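Local atomic coordinates of CD180 antigen (Mus musculus, PDB entry 3T6Q), a protein that probably cooperates with MD-1 and TLR4 in the innate response of B cells to bacterial lipopolysaccharide, leading to NF-kappa-B activation. Residues S331-T336 / E354-H359; L339-G344 / N369-N374; D360-S365 / S384-L389. All coordinates share one frame; numbering follows the deposited sequence.

Interaction 1. Residues S331-T336 / E354-H359; sequences SIKGNT and ELDLSH. With NAG (2-acetamido-2-deoxy-beta-D-glucopyranose), chain E; MAN (alpha-D-mannopyranose), chain B; MAN (alpha-D-mannopyranose), chain C; NAG (2-acetamido-2-deoxy-beta-D-glucopyranose), chain D.
I332 and D356 hold the closely packed part: I332 N gives a nearly straight hydrogen bond to D356 O (2.9 Å), beside the parallel bridge of S331 with D356. Two residues on, G334 N bonds to S358 O at 3.0 Å. Inward, I332 CB meets L357 CD2 at 4.2 Å, branched apolar groups suited to the core.

The other side is polar and partly wet. D356 CG stands anti to the backbone N (chi1 -180°), and D356 OD1 takes two donors: S358 N at 3.1 Å, closing an Asx turn, and S358 OG at 2.7 Å through its syn lone pair. S358 OG in turn accepts from O6 of NAG (chain E), while a water joins S331 OG to D356 OD2. K333 lays CB and CD against S358 OG, and its NZ forms a salt bridge to an acidic side chain of another protein chain. H359 NE2 donates to O7 of NAG (chain D) at 2.9 Å, with a mannose (chain B) over one ring face and close to G334.

Such stacking of successive strand-to-loop turns is typical of a leucine-rich repeat solenoid, here on the concave side, where an N-linked glycan lies against the loops.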
loop_
_atom_site.group_PDB
_atom_site.type_symbol
_atom_site.label_atom_id
_atom_site.label_comp_id
_atom_site.label_asym_id
_atom_site.label_seq_id
_atom_site.Cartn_x
_atom_site.Cartn_y
_atom_site.Cartn_z
ATOM N N SER A 331 -13.968 37.145 -6.771
ATOM C CA SER A 331 -12.563 37.044 -6.401
ATOM C C SER A 331 -11.719 36.881 -7.621
ATOM O O SER A 331 -11.963 35.973 -8.429
ATOM C CB SER A 331 -12.343 35.803 -5.532
ATOM O OG SER A 331 -13.056 35.999 -4.344
ATOM N N ILE A 332 -10.771 37.788 -7.808
ATOM C CA ILE A 332 -9.857 37.657 -8.934
ATOM C C ILE A 332 -8.520 38.060 -8.356
ATOM O O ILE A 332 -8.031 39.140 -8.600
ATOM C CB ILE A 332 -10.204 38.589 -10.119
ATOM C CG1 ILE A 332 -11.668 38.476 -10.498
ATOM C CG2 ILE A 332 -9.347 38.210 -11.338
ATOM C CD1 ILE A 332 -12.110 39.532 -11.496
ATOM N N LYS A 333 -7.952 37.197 -7.558
ATOM C CA LYS A 333 -6.675 37.558 -6.916
ATOM C C LYS A 333 -5.544 36.702 -7.467
ATOM O O LYS A 333 -5.801 35.639 -8.053
ATOM C CB LYS A 333 -6.786 37.383 -5.402
ATOM C CG LYS A 333 -6.464 35.970 -4.948
ATOM C CD LYS A 333 -6.010 35.964 -3.477
ATOM C CE LYS A 333 -5.723 34.552 -3.006
ATOM N NZ LYS A 333 -7.006 33.779 -3.014
ATOM N N GLY A 334 -4.299 37.161 -7.317
ATOM C CA GLY A 334 -3.148 36.403 -7.852
ATOM C C GLY A 334 -3.116 36.220 -9.367
ATOM O O GLY A 334 -2.579 35.208 -9.840
ATOM N N ASN A 335 -3.760 37.121 -10.118
ATOM C CA ASN A 335 -3.642 37.138 -11.602
ATOM C C ASN A 335 -2.162 37.125 -12.011
ATOM O O ASN A 335 -1.349 37.817 -11.382
ATOM C CB ASN A 335 -4.256 38.424 -12.150
ATOM C CG ASN A 335 -4.589 38.329 -13.622
ATOM O OD1 ASN A 335 -5.537 37.667 -14.005
ATOM N ND2 ASN A 335 -3.833 39.039 -14.449
ATOM N N THR A 336 -1.780 36.385 -13.054
ATOM C CA THR A 336 -0.328 36.150 -13.266
ATOM C C THR A 336 0.315 37.226 -14.108
ATOM O O THR A 336 1.520 37.248 -14.258
ATOM C CB THR A 336 -0.046 34.768 -13.858
ATOM O OG1 THR A 336 -0.638 34.747 -15.143
ATOM C CG2 THR A 336 -0.692 33.663 -12.943
ATOM N N GLU A 354 -18.859 41.814 -2.243
ATOM C CA GLU A 354 -17.469 41.542 -1.859
ATOM C C GLU A 354 -16.638 41.430 -3.113
ATOM O O GLU A 354 -17.056 40.769 -4.064
ATOM C CB GLU A 354 -17.360 40.242 -1.055
ATOM C CG GLU A 354 -18.343 40.212 0.127
ATOM C CD GLU A 354 -17.855 39.292 1.226
ATOM O OE1 GLU A 354 -16.870 38.548 0.982
ATOM O OE2 GLU A 354 -18.434 39.327 2.328
ATOM N N LEU A 355 -15.485 42.106 -3.114
ATOM C CA LEU A 355 -14.578 42.119 -4.296
ATOM C C LEU A 355 -13.163 41.923 -3.822
ATOM O O LEU A 355 -12.655 42.700 -2.983
ATOM C CB LEU A 355 -14.704 43.461 -5.039
ATOM C CG LEU A 355 -13.792 43.690 -6.264
ATOM C CD1 LEU A 355 -13.997 42.562 -7.274
ATOM C CD2 LEU A 355 -14.145 45.032 -6.897
ATOM N N ASP A 356 -12.521 40.848 -4.283
ATOM C CA ASP A 356 -11.124 40.592 -3.891
ATOM C C ASP A 356 -10.263 40.825 -5.161
ATOM O O ASP A 356 -10.382 40.090 -6.128
ATOM C CB ASP A 356 -10.974 39.154 -3.353
ATOM C CG ASP A 356 -9.522 38.820 -2.915
ATOM O OD1 ASP A 356 -8.625 39.683 -3.051
ATOM O OD2 ASP A 356 -9.284 37.688 -2.413
ATOM N N LEU A 357 -9.434 41.862 -5.148
ATOM C CA LEU A 357 -8.514 42.182 -6.252
ATOM C C LEU A 357 -7.076 42.262 -5.717
ATOM O O LEU A 357 -6.289 43.155 -6.086
ATOM C CB LEU A 357 -8.891 43.491 -6.919
ATOM C CG LEU A 357 -10.208 43.521 -7.703
ATOM C CD1 LEU A 357 -10.556 44.970 -8.065
ATOM C CD2 LEU A 357 -10.133 42.612 -8.927
ATOM N N SER A 358 -6.762 41.319 -4.852
ATOM C CA SER A 358 -5.453 41.255 -4.221
ATOM C C SER A 358 -4.391 40.587 -5.098
ATOM O O SER A 358 -4.718 39.790 -5.977
ATOM C CB SER A 358 -5.538 40.595 -2.838
ATOM O OG SER A 358 -5.936 39.257 -2.906
ATOM N N HIS A 359 -3.125 40.932 -4.848
ATOM C CA HIS A 359 -2.001 40.227 -5.495
ATOM C C HIS A 359 -2.104 40.334 -7.009
ATOM O O HIS A 359 -1.772 39.387 -7.733
ATOM C CB HIS A 359 -2.065 38.764 -5.086
ATOM C CG HIS A 359 -1.388 38.446 -3.773
ATOM N ND1 HIS A 359 -0.055 38.548 -3.608
ATOM C CD2 HIS A 359 -1.916 38.063 -2.543
ATOM C CE1 HIS A 359 0.283 38.172 -2.352
ATOM N NE2 HIS A 359 -0.859 37.888 -1.683
HETATM C C1 NAG E . -7.140 40.289 1.384
HETATM C C2 NAG E . -7.525 39.434 2.615
HETATM C C3 NAG E . -6.253 38.876 3.293
HETATM C C4 NAG E . -5.317 38.233 2.273
HETATM C C5 NAG E . -5.088 39.177 1.108
HETATM C C6 NAG E . -4.173 38.633 0.014
HETATM C C7 NAG E . -9.430 39.756 4.142
HETATM C C8 NAG E . -10.123 40.705 5.069
HETATM N N2 NAG E . -8.309 40.211 3.546
HETATM O O3 NAG E . -6.650 37.930 4.251
HETATM O O4 NAG E . -4.018 37.959 2.803
HETATM O O5 NAG E . -6.334 39.550 0.516
HETATM O O6 NAG E . -4.851 37.650 -0.772
HETATM O O7 NAG E . -9.895 38.629 3.977
HETATM C C1 MAN B . 1.643 33.799 -3.908
HETATM C C2 MAN B . 1.370 34.363 -5.300
HETATM C C3 MAN B . 0.039 35.158 -5.323
HETATM C C4 MAN B . -1.086 34.262 -4.753
HETATM C C5 MAN B . -0.699 33.711 -3.356
HETATM C C6 MAN B . -1.747 32.781 -2.747
HETATM O O2 MAN B . 1.240 33.248 -6.125
HETATM O O3 MAN B . -0.248 35.509 -6.658
HETATM O O4 MAN B . -2.322 34.968 -4.690
HETATM O O5 MAN B . 0.546 33.009 -3.404
HETATM O O6 MAN B . -1.853 31.602 -3.591
HETATM C C1 MAN C . 1.947 35.217 -0.660
HETATM C C2 MAN C . 2.559 34.436 -1.827
HETATM C C3 MAN C . 4.050 34.700 -1.906
HETATM C C4 MAN C . 4.321 36.200 -2.008
HETATM C C5 MAN C . 3.729 36.865 -0.757
HETATM C C6 MAN C . 3.947 38.393 -0.723
HETATM O O2 MAN C . 2.015 34.928 -3.040
HETATM O O3 MAN C . 4.601 34.011 -3.021
HETATM O O4 MAN C . 5.714 36.375 -2.014
HETATM O O5 MAN C . 2.329 36.577 -0.689
HETATM O O6 MAN C . 3.555 38.969 -1.952
HETATM C C1 NAG D . -3.902 36.878 3.730
HETATM C C2 NAG D . -2.589 36.160 3.381
HETATM C C3 NAG D . -2.257 35.089 4.426
HETATM C C4 NAG D . -2.350 35.621 5.868
HETATM C C5 NAG D . -3.499 36.572 6.134
HETATM C C6 NAG D . -3.149 37.467 7.365
HETATM C C7 NAG D . -2.110 35.861 0.990
HETATM C C8 NAG D . -2.497 35.057 -0.243
HETATM N N2 NAG D . -2.758 35.535 2.097
HETATM O O3 NAG D . -0.884 34.664 4.252
HETATM O O4 NAG D . -2.610 34.499 6.716
HETATM O O5 NAG D . -3.786 37.452 5.039
HETATM O O6 NAG D . -4.422 37.974 7.674
HETATM O O7 NAG D . -1.273 36.755 0.939
HETATM O O HOH W 1 -11.231 35.767 -2.189
#

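Interaction 2. Residues L339-G344 / N369-N374. With NAG (2-acetamido-2-deoxy-beta-D-glucopyranose), chain T.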
loop_
_atom_site.group_PDB
_atom_site.type_symbol
_atom_site.label_atom_id
_atom_site.label_comp_id
_atom_site.label_asym_id
_atom_site.label_seq_id
_atom_site.Cartn_x
_atom_site.Cartn_y
_atom_site.Cartn_z
ATOM N N LEU A 339 -2.670 43.366 -13.717
ATOM C CA LEU A 339 -4.053 43.501 -14.127
ATOM C C LEU A 339 -4.396 44.979 -14.251
ATOM O O LEU A 339 -4.260 45.705 -13.284
ATOM C CB LEU A 339 -4.973 42.838 -13.088
ATOM C CG LEU A 339 -6.487 42.845 -13.402
ATOM C CD1 LEU A 339 -6.791 42.014 -14.664
ATOM C CD2 LEU A 339 -7.267 42.319 -12.211
ATOM N N GLU A 340 -4.862 45.411 -15.419
ATOM C CA GLU A 340 -5.365 46.781 -15.573
ATOM C C GLU A 340 -6.860 46.769 -15.200
ATOM O O GLU A 340 -7.633 46.005 -15.767
ATOM C CB GLU A 340 -5.167 47.229 -17.045
ATOM C CG GLU A 340 -5.899 48.527 -17.372
ATOM C CD GLU A 340 -5.467 49.680 -16.458
ATOM O OE1 GLU A 340 -4.255 49.953 -16.364
ATOM O OE2 GLU A 340 -6.335 50.321 -15.822
ATOM N N LEU A 341 -7.279 47.628 -14.295
ATOM C CA LEU A 341 -8.674 47.603 -13.824
ATOM C C LEU A 341 -9.627 48.325 -14.780
ATOM O O LEU A 341 -10.840 48.101 -14.760
ATOM C CB LEU A 341 -8.795 48.254 -12.438
ATOM C CG LEU A 341 -8.066 47.544 -11.277
ATOM C CD1 LEU A 341 -8.516 48.091 -9.926
ATOM C CD2 LEU A 341 -8.308 46.033 -11.368
ATOM N N GLY A 342 -9.085 49.218 -15.583
ATOM C CA GLY A 342 -9.887 49.917 -16.590
ATOM C C GLY A 342 -10.829 50.890 -15.917
ATOM O O GLY A 342 -10.588 51.309 -14.769
ATOM N N THR A 343 -11.907 51.242 -16.613
ATOM C CA THR A 343 -12.898 52.187 -16.074
ATOM C C THR A 343 -14.283 51.586 -16.300
ATOM O O THR A 343 -14.600 51.216 -17.443
ATOM C CB THR A 343 -12.830 53.544 -16.833
ATOM O OG1 THR A 343 -11.592 54.209 -16.518
ATOM C CG2 THR A 343 -14.040 54.421 -16.487
ATOM N N GLY A 344 -15.071 51.454 -15.230
ATOM C CA GLY A 344 -16.420 50.935 -15.321
ATOM C C GLY A 344 -16.571 49.485 -15.772
ATOM O O GLY A 344 -17.632 49.114 -16.244
ATOM N N ASN A 369 -12.675 55.528 -7.885
ATOM C CA ASN A 369 -13.981 55.841 -8.460
ATOM C C ASN A 369 -14.199 55.392 -9.880
ATOM O O ASN A 369 -15.271 54.883 -10.199
ATOM C CB ASN A 369 -14.261 57.342 -8.341
ATOM C CG ASN A 369 -14.205 57.784 -6.902
ATOM O OD1 ASN A 369 -14.906 57.182 -6.051
ATOM N ND2 ASN A 369 -13.334 58.764 -6.590
ATOM N N LEU A 370 -13.198 55.546 -10.746
ATOM C CA LEU A 370 -13.399 55.087 -12.106
ATOM C C LEU A 370 -13.462 53.550 -12.155
ATOM O O LEU A 370 -14.264 52.955 -12.894
ATOM C CB LEU A 370 -12.237 55.574 -13.005
ATOM C CG LEU A 370 -11.897 57.074 -13.146
ATOM C CD1 LEU A 370 -11.234 57.429 -14.468
ATOM C CD2 LEU A 370 -13.076 57.990 -12.937
ATOM N N GLN A 371 -12.552 52.912 -11.413
ATOM C CA GLN A 371 -12.398 51.453 -11.453
ATOM C C GLN A 371 -13.590 50.709 -10.875
ATOM O O GLN A 371 -13.996 49.663 -11.397
ATOM C CB GLN A 371 -11.104 51.041 -10.727
ATOM C CG GLN A 371 -9.832 51.608 -11.395
ATOM C CD GLN A 371 -9.457 53.018 -10.938
ATOM O OE1 GLN A 371 -10.226 53.694 -10.260
ATOM N NE2 GLN A 371 -8.262 53.467 -11.320
ATOM N N LEU A 372 -14.142 51.264 -9.810
ATOM C CA LEU A 372 -15.270 50.673 -9.079
ATOM C C LEU A 372 -16.605 51.386 -9.375
ATOM O O LEU A 372 -17.534 51.334 -8.553
ATOM C CB LEU A 372 -14.993 50.748 -7.582
ATOM C CG LEU A 372 -13.649 50.140 -7.107
ATOM C CD1 LEU A 372 -13.479 50.456 -5.632
ATOM C CD2 LEU A 372 -13.579 48.658 -7.387
ATOM N N ARG A 373 -16.669 52.072 -10.517
ATOM C CA ARG A 373 -17.876 52.825 -10.919
ATOM C C ARG A 373 -19.136 51.966 -10.762
ATOM O O ARG A 373 -19.177 50.823 -11.228
ATOM C CB ARG A 373 -17.741 53.305 -12.374
ATOM C CG ARG A 373 -18.922 54.109 -12.908
ATOM C CD ARG A 373 -18.661 54.587 -14.335
ATOM N NE ARG A 373 -17.710 55.684 -14.297
ATOM C CZ ARG A 373 -17.121 56.194 -15.383
ATOM N NH1 ARG A 373 -16.264 57.199 -15.255
ATOM N NH2 ARG A 373 -17.413 55.708 -16.596
ATOM N N ASN A 374 -20.135 52.518 -10.090
ATOM C CA ASN A 374 -21.474 51.901 -9.941
ATOM C C ASN A 374 -21.550 50.747 -8.942
ATOM O O ASN A 374 -22.576 50.080 -8.871
ATOM C CB ASN A 374 -22.060 51.443 -11.307
ATOM C CG ASN A 374 -23.582 51.594 -11.369
ATOM O OD1 ASN A 374 -24.131 52.499 -10.765
ATOM N ND2 ASN A 374 -24.256 50.705 -12.075
HETATM C C1 NAG T . -25.703 50.840 -12.184
HETATM C C2 NAG T . -26.168 50.205 -13.501
HETATM C C3 NAG T . -27.681 50.342 -13.692
HETATM C C4 NAG T . -28.446 49.922 -12.428
HETATM C C5 NAG T . -27.898 50.602 -11.162
HETATM C C6 NAG T . -28.510 49.970 -9.906
HETATM C C7 NAG T . -24.963 50.160 -15.648
HETATM C C8 NAG T . -24.339 50.973 -16.730
HETATM N N2 NAG T . -25.502 50.854 -14.632
HETATM O O3 NAG T . -28.033 49.498 -14.778
HETATM O O4 NAG T . -29.857 50.121 -12.562
HETATM O O5 NAG T . -26.477 50.424 -11.061
HETATM O O6 NAG T . -27.900 50.617 -8.799
HETATM O O7 NAG T . -24.961 48.928 -15.723
HETATM O O HOH W 2 -13.287 49.028 -13.965
#
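T343 and Q371 come within 4.7 Å of each other at their CA atoms, and G344 and R373 follow, so that the irregular 339-344 segment passes along a type I beta turn running from L370 to R373. One direct backbone bond joins them: G344 N donates to L370 O at 2.9 Å. The same oxygen receives only a weak bond from R373 N inside the turn. A water adds a second bridge, donating to both L341 O and Q371 O. G342 and G344 both have positive phi, a backbone shape that residues without a side chain adopt easily. G344 CA lies 4.0 Å from R373 CB.

Among the side chains, L341 and Q371 cross at about a right angle, L341 CB touching Q371 CG at 3.7 Å. Glutamine suits the spot because its methylene part packs on leucine and on G342 O, while its NE2 bonds to D366 O. T343 OG1 lies beside the backbone N (chi1 -69°) and CG2 anti to it; CG2 sits over one face of the R373 guanidinium, toward its rim, 3.6 Å from R373 NH2. T343 OG1 lies alongside L370 CB at 3.8 Å. Within its own segment, E340 OE2 accepts from G342 N at 3.0 Å by its anti lone pair. N374 ND2 is bonded covalently to C1 of NAG (chain T), and also donates to E347 O.

No helix takes part. The contact joins two irregular loops of adjacent repeats on the convex side of the solenoid: 339-344 belongs to the loop between strands 329-331 and 354-356, whereas the loop holding 369-374 comes next and ends at strand 380-382. Inward, L341 rests on I362, while N369 reaches the loop of the following repeat at E394 and E398.

Interaction 3. Residues D360-S365 / S384-L389; sequences DDIETS and SYNEPL. With NAG (2-acetamido-2-deoxy-beta-D-glucopyranose), chain E; MAN (alpha-D-mannopyranose), chain C.
D360 to T364 and Y385 to L389 run nearly parallel, 14° apart, in a loop-on-loop contact where two consecutive repeats leave their concave-face strands. N386 organises it, at the position of the consensus asparagine of leucine-rich repeats, whose side chain bonds to backbone of the neighbouring repeat. Its OD1 accepts from D360 N at 2.9 Å and from I362 N at 3.0 Å, the donors arriving from opposite faces of the amide plane, while its ND2 donates to L357 O and L383 O. Asparagine suits this buried place because one amide can both accept and donate. Further along, T364 N bonds to P388 O at 3.2 Å, beside a parallel bridge of T364 with L389, and E387 N makes a weak bond to I362 O.

Inward, L389 CD2 packs on I362 CG2 at 3.9 Å and on T364 CG2 at 3.8 Å. Outward, D361 and E387 lie side by side, their carboxylate planes 87° apart and D361 OD1 4.2 Å from E387 OE1, with a water close to both.

The chemistry implies a division of labour: the buried amide satisfies backbone groups of both repeats, whereas the two acids, which probably repel each other, can be tolerated at the solvent edge where water probably screens them.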
loop_
_atom_site.group_PDB
_atom_site.type_symbol
_atom_site.label_atom_id
_atom_site.label_comp_id
_atom_site.label_asym_id
_atom_site.label_seq_id
_atom_site.Cartn_x
_atom_site.Cartn_y
_atom_site.Cartn_z
ATOM N N ASP A 360 -2.528 41.484 -7.514
ATOM C CA ASP A 360 -2.766 41.638 -8.937
ATOM C C ASP A 360 -1.775 42.607 -9.655
ATOM O O ASP A 360 -1.977 42.941 -10.838
ATOM C CB ASP A 360 -4.217 42.084 -9.155
ATOM C CG ASP A 360 -5.225 40.903 -9.099
ATOM O OD1 ASP A 360 -4.830 39.742 -9.244
ATOM O OD2 ASP A 360 -6.439 41.165 -8.916
ATOM N N ASP A 361 -0.783 43.110 -8.902
ATOM C CA ASP A 361 0.142 44.157 -9.343
ATOM C C ASP A 361 -0.561 45.369 -9.922
ATOM O O ASP A 361 -0.111 45.929 -10.932
ATOM C CB ASP A 361 1.095 43.605 -10.394
ATOM C CG ASP A 361 2.278 42.837 -9.784
ATOM O OD1 ASP A 361 2.628 43.009 -8.573
ATOM O OD2 ASP A 361 2.868 42.043 -10.546
ATOM N N ILE A 362 -1.711 45.733 -9.348
ATOM C CA ILE A 362 -2.504 46.816 -9.895
ATOM C C ILE A 362 -1.749 48.095 -9.526
ATOM O O ILE A 362 -1.274 48.239 -8.353
ATOM C CB ILE A 362 -3.936 46.834 -9.287
ATOM C CG1 ILE A 362 -4.751 45.617 -9.809
ATOM C CG2 ILE A 362 -4.648 48.169 -9.519
ATOM C CD1 ILE A 362 -5.877 45.231 -8.836
ATOM N N GLU A 363 -1.669 49.001 -10.505
ATOM C CA GLU A 363 -1.039 50.337 -10.315
ATOM C C GLU A 363 -1.946 51.402 -10.959
ATOM O O GLU A 363 -2.457 51.201 -12.065
ATOM C CB GLU A 363 0.377 50.368 -10.951
ATOM C CG GLU A 363 1.240 51.593 -10.565
ATOM C CD GLU A 363 0.994 52.833 -11.440
ATOM O OE1 GLU A 363 1.360 53.987 -11.019
ATOM O OE2 GLU A 363 0.421 52.676 -12.559
ATOM N N THR A 364 -2.125 52.545 -10.315
ATOM C CA THR A 364 -2.900 53.598 -10.953
ATOM C C THR A 364 -2.588 54.993 -10.385
ATOM O O THR A 364 -2.281 55.141 -9.206
ATOM C CB THR A 364 -4.436 53.301 -10.915
ATOM O OG1 THR A 364 -5.164 54.326 -11.625
ATOM C CG2 THR A 364 -4.939 53.250 -9.489
ATOM N N SER A 365 -2.697 56.003 -11.244
ATOM C CA SER A 365 -2.596 57.427 -10.821
ATOM C C SER A 365 -3.870 57.988 -10.147
ATOM O O SER A 365 -3.849 59.103 -9.596
ATOM C CB SER A 365 -2.297 58.307 -12.035
ATOM O OG SER A 365 -3.447 58.453 -12.869
ATOM N N SER A 384 -5.204 44.465 -1.382
ATOM C CA SER A 384 -3.938 44.228 -0.690
ATOM C C SER A 384 -2.933 43.682 -1.687
ATOM O O SER A 384 -3.315 43.140 -2.733
ATOM C CB SER A 384 -4.083 43.269 0.524
ATOM O OG SER A 384 -4.420 41.931 0.073
ATOM N N TYR A 385 -1.651 43.808 -1.333
ATOM C CA TYR A 385 -0.537 43.301 -2.164
ATOM C C TYR A 385 -0.595 43.757 -3.632
ATOM O O TYR A 385 -0.464 42.921 -4.568
ATOM C CB TYR A 385 -0.481 41.753 -2.130
ATOM C CG TYR A 385 -0.145 41.188 -0.772
ATOM C CD1 TYR A 385 1.193 41.137 -0.329
ATOM C CD2 TYR A 385 -1.162 40.755 0.090
ATOM C CE1 TYR A 385 1.510 40.612 0.920
ATOM C CE2 TYR A 385 -0.864 40.229 1.349
ATOM C CZ TYR A 385 0.483 40.155 1.737
ATOM O OH TYR A 385 0.780 39.641 2.958
ATOM N N ASN A 386 -0.781 45.057 -3.847
ATOM C CA ASN A 386 -0.752 45.600 -5.187
ATOM C C ASN A 386 0.394 46.607 -5.319
ATOM O O ASN A 386 1.161 46.804 -4.356
ATOM C CB ASN A 386 -2.103 46.188 -5.564
ATOM C CG ASN A 386 -3.083 45.103 -6.023
ATOM O OD1 ASN A 386 -2.786 44.369 -6.961
ATOM N ND2 ASN A 386 -4.216 44.971 -5.342
ATOM N N GLU A 387 0.539 47.172 -6.513
ATOM C CA GLU A 387 1.526 48.215 -6.767
ATOM C C GLU A 387 0.909 49.554 -6.346
ATOM O O GLU A 387 -0.238 49.594 -5.868
ATOM C CB GLU A 387 1.980 48.193 -8.245
ATOM C CG GLU A 387 2.876 47.006 -8.523
ATOM C CD GLU A 387 4.233 47.158 -7.870
ATOM O OE1 GLU A 387 4.583 46.337 -7.034
ATOM O OE2 GLU A 387 4.950 48.117 -8.179
ATOM N N PRO A 388 1.663 50.644 -6.475
ATOM C CA PRO A 388 1.176 51.909 -5.905
ATOM C C PRO A 388 -0.150 52.435 -6.455
ATOM O O PRO A 388 -0.378 52.520 -7.656
ATOM C CB PRO A 388 2.359 52.874 -6.152
ATOM C CG PRO A 388 3.545 51.973 -6.165
ATOM C CD PRO A 388 3.059 50.789 -6.959
ATOM N N LEU A 389 -1.056 52.751 -5.528
ATOM C CA LEU A 389 -2.302 53.387 -5.859
ATOM C C LEU A 389 -2.244 54.835 -5.353
ATOM O O LEU A 389 -1.894 55.089 -4.173
ATOM C CB LEU A 389 -3.474 52.653 -5.151
ATOM C CG LEU A 389 -3.532 51.131 -5.378
ATOM C CD1 LEU A 389 -4.736 50.540 -4.626
ATOM C CD2 LEU A 389 -3.650 50.804 -6.891
HETATM C C1 NAG E . -7.140 40.289 1.384
HETATM C C2 NAG E . -7.525 39.434 2.615
HETATM C C3 NAG E . -6.253 38.876 3.293
HETATM C C4 NAG E . -5.317 38.233 2.273
HETATM C C5 NAG E . -5.088 39.177 1.108
HETATM C C6 NAG E . -4.173 38.633 0.014
HETATM C C7 NAG E . -9.430 39.756 4.142
HETATM C C8 NAG E . -10.123 40.705 5.069
HETATM N N2 NAG E . -8.309 40.211 3.546
HETATM O O3 NAG E . -6.650 37.930 4.251
HETATM O O4 NAG E . -4.018 37.959 2.803
HETATM O O5 NAG E . -6.334 39.550 0.516
HETATM O O6 NAG E . -4.851 37.650 -0.772
HETATM O O7 NAG E . -9.895 38.629 3.977
HETATM C C1 MAN C . 1.947 35.217 -0.660
HETATM C C2 MAN C . 2.559 34.436 -1.827
HETATM C C3 MAN C . 4.050 34.700 -1.906
HETATM C C4 MAN C . 4.321 36.200 -2.008
HETATM C C5 MAN C . 3.729 36.865 -0.757
HETATM C C6 MAN C . 3.947 38.393 -0.723
HETATM O O2 MAN C . 2.015 34.928 -3.040
HETATM O O3 MAN C . 4.601 34.011 -3.021
HETATM O O4 MAN C . 5.714 36.375 -2.014
HETATM O O5 MAN C . 2.329 36.577 -0.689
HETATM O O6 MAN C . 3.555 38.969 -1.952
HETATM O O HOH W 3 0.886 42.181 -6.722
HETATM O O HOH W 4 3.335 44.268 -6.004
#

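Overall arrangement
The three contacts stack three consecutive repeats, LRR 11 to 13, and share one core. Interactions 1 and 3 follow each other along the chain with centres about 11 Å apart; N335 N bonds to D360 OD1 at 3.0 Å, and the H359 and Y385 rings stack beside the glycan, which both contacts touch through NAG (chain E) and MAN (chain C). Interaction 2 lies outward, on the convex side, about 14 Å from interaction 1 and 13 Å from interaction 3, centre to centre. Apolar side chains bridge the gap: L355 CD2 meets L372 CD2 at 3.7 Å, and L357 CD1 meets L341 CD2 at 4.1 Å. The glycan of interaction 2, on N374, lies on the outer side.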